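Local structure of E2A dna-binding protein (Human adenovirus 5, 1ANV) at residues A[223-228]-A[292-297]. The protein binds single-stranded DNA and, by forming multimers, unwinds the template without ATP during the elongation phase of adenoviral strand-displacement replication. Numbering follows the deposited sequence.
Sequences CECNSK and PNCDFK. With ZN (zinc ion), chain C; IUM (uranyl (VI) ion), chain D.
Two irregular loops meet here, segments 223-228, which holds a type I turn from Glu224 to Ser227, and 292-297, with the CA atoms of Glu224 and Cys294 5.9 Å apart. What couples them is zinc: Cys223 SG and Cys294 SG each lie 2.3 Å from the ion and Cys225 SG 2.2 Å. Cys223 and Cys294 both carry SG between their backbone N and carbonyl carbon (chi1 63° and 66°), which turns both sulfurs in toward the ion; Cys225 SG reaches it anti to its carbonyl carbon. Cys277, from the loop after strand 271-275, completes a four-cysteine site, an example of how structural zinc can tie together loops remote in sequence where neither has regular secondary structure. On the turn side, Asn226 reaches back and its OD1 accepts a 2.6 Å hydrogen bond from Cys223 N, while Cys223 SG takes a weak one from Cys225 N. Cys223 CB sits over one face of the Phe296 ring, 4.2 Å from its centroid, in a CH-pi contact, and Phe296 also touches Met70 of helix 64-83. The extended Glu224 chain runs alongside Cys294 CB, and its OE1 forms a salt bridge with Lys65. Pro292 CB approaches Cys225 SG at 4.1 Å.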
# COMPACT_ATOMS: atom_id res chain seq x y z
N CYS A 223 -2.69 -7.39 -0.74
CA CYS A 223 -3.75 -7.15 0.19
C CYS A 223 -4.27 -8.47 0.66
O CYS A 223 -3.62 -9.52 0.55
CB CYS A 223 -4.91 -6.34 -0.42
SG CYS A 223 -5.71 -7.21 -1.76
N GLU A 224 -5.47 -8.43 1.17
CA GLU A 224 -6.07 -9.65 1.64
C GLU A 224 -6.21 -10.61 0.46
O GLU A 224 -5.98 -11.80 0.59
CB GLU A 224 -7.43 -9.34 2.29
CG GLU A 224 -8.09 -10.52 3.02
CD GLU A 224 -9.55 -10.26 3.25
OE1 GLU A 224 -9.77 -9.39 4.20
OE2 GLU A 224 -10.44 -10.78 2.60
N CYS A 225 -6.54 -10.08 -0.71
CA CYS A 225 -6.72 -10.90 -1.88
C CYS A 225 -5.54 -11.72 -2.35
O CYS A 225 -5.67 -12.90 -2.65
CB CYS A 225 -7.38 -10.13 -2.99
SG CYS A 225 -8.83 -9.34 -2.28
N ASN A 226 -4.39 -11.10 -2.44
CA ASN A 226 -3.22 -11.82 -2.90
C ASN A 226 -2.30 -12.05 -1.74
O ASN A 226 -1.08 -12.10 -1.87
CB ASN A 226 -2.51 -11.06 -4.03
CG ASN A 226 -2.31 -9.62 -3.66
OD1 ASN A 226 -2.86 -9.16 -2.64
ND2 ASN A 226 -1.52 -8.92 -4.46
N SER A 227 -2.89 -12.20 -0.58
CA SER A 227 -2.13 -12.42 0.63
C SER A 227 -1.21 -13.64 0.53
O SER A 227 -0.10 -13.66 1.05
CB SER A 227 -3.06 -12.64 1.81
OG SER A 227 -3.76 -13.86 1.57
N LYS A 228 -1.69 -14.70 -0.09
CA LYS A 228 -0.90 -15.91 -0.17
C LYS A 228 -0.39 -16.19 -1.56
O LYS A 228 -1.12 -16.05 -2.53
CB LYS A 228 -1.65 -17.10 0.38
CG LYS A 228 -2.27 -16.83 1.74
CD LYS A 228 -3.05 -18.02 2.27
CE LYS A 228 -2.56 -18.46 3.64
NZ LYS A 228 -2.70 -19.91 3.85
N PRO A 292 -12.72 -11.24 -6.40
CA PRO A 292 -12.51 -11.00 -4.98
C PRO A 292 -12.34 -9.52 -4.68
O PRO A 292 -11.98 -8.72 -5.55
CB PRO A 292 -11.24 -11.76 -4.59
CG PRO A 292 -10.58 -12.21 -5.88
CD PRO A 292 -11.50 -11.81 -7.03
N ASN A 293 -12.63 -9.18 -3.43
CA ASN A 293 -12.53 -7.83 -2.90
C ASN A 293 -12.35 -7.87 -1.40
O ASN A 293 -13.05 -8.60 -0.70
CB ASN A 293 -13.76 -6.95 -3.22
CG ASN A 293 -13.87 -5.77 -2.26
OD1 ASN A 293 -14.72 -5.76 -1.35
ND2 ASN A 293 -13.01 -4.77 -2.44
N CYS A 294 -11.41 -7.09 -0.88
CA CYS A 294 -11.24 -7.07 0.55
C CYS A 294 -11.40 -5.67 1.07
O CYS A 294 -11.50 -4.74 0.27
CB CYS A 294 -9.94 -7.74 1.03
SG CYS A 294 -8.44 -6.86 0.53
N ASP A 295 -11.43 -5.55 2.40
CA ASP A 295 -11.59 -4.25 3.04
C ASP A 295 -10.26 -3.66 3.54
O ASP A 295 -10.20 -2.93 4.54
CB ASP A 295 -12.74 -4.25 4.07
CG ASP A 295 -13.94 -3.45 3.63
OD1 ASP A 295 -14.87 -3.91 2.99
OD2 ASP A 295 -13.88 -2.20 4.00
N PHE A 296 -9.20 -3.96 2.79
CA PHE A 296 -7.85 -3.47 3.08
C PHE A 296 -7.75 -1.97 2.87
O PHE A 296 -8.09 -1.44 1.80
CB PHE A 296 -6.85 -4.17 2.16
CG PHE A 296 -5.39 -3.91 2.45
CD1 PHE A 296 -4.72 -2.86 1.84
CD2 PHE A 296 -4.66 -4.78 3.27
CE1 PHE A 296 -3.36 -2.66 2.05
CE2 PHE A 296 -3.29 -4.60 3.50
CZ PHE A 296 -2.65 -3.52 2.89
N LYS A 297 -7.30 -1.28 3.91
CA LYS A 297 -7.18 0.17 3.87
C LYS A 297 -6.15 0.64 4.87
O LYS A 297 -6.24 0.32 6.05
CB LYS A 297 -8.51 0.82 4.17
CG LYS A 297 -8.52 2.32 3.99
CD LYS A 297 -9.93 2.89 3.99
CE LYS A 297 -9.98 4.40 4.22
NZ LYS A 297 -11.27 4.87 4.77
ZN ZN C . -8.00 -7.40 -1.66
U IUM D . -15.76 -5.23 1.87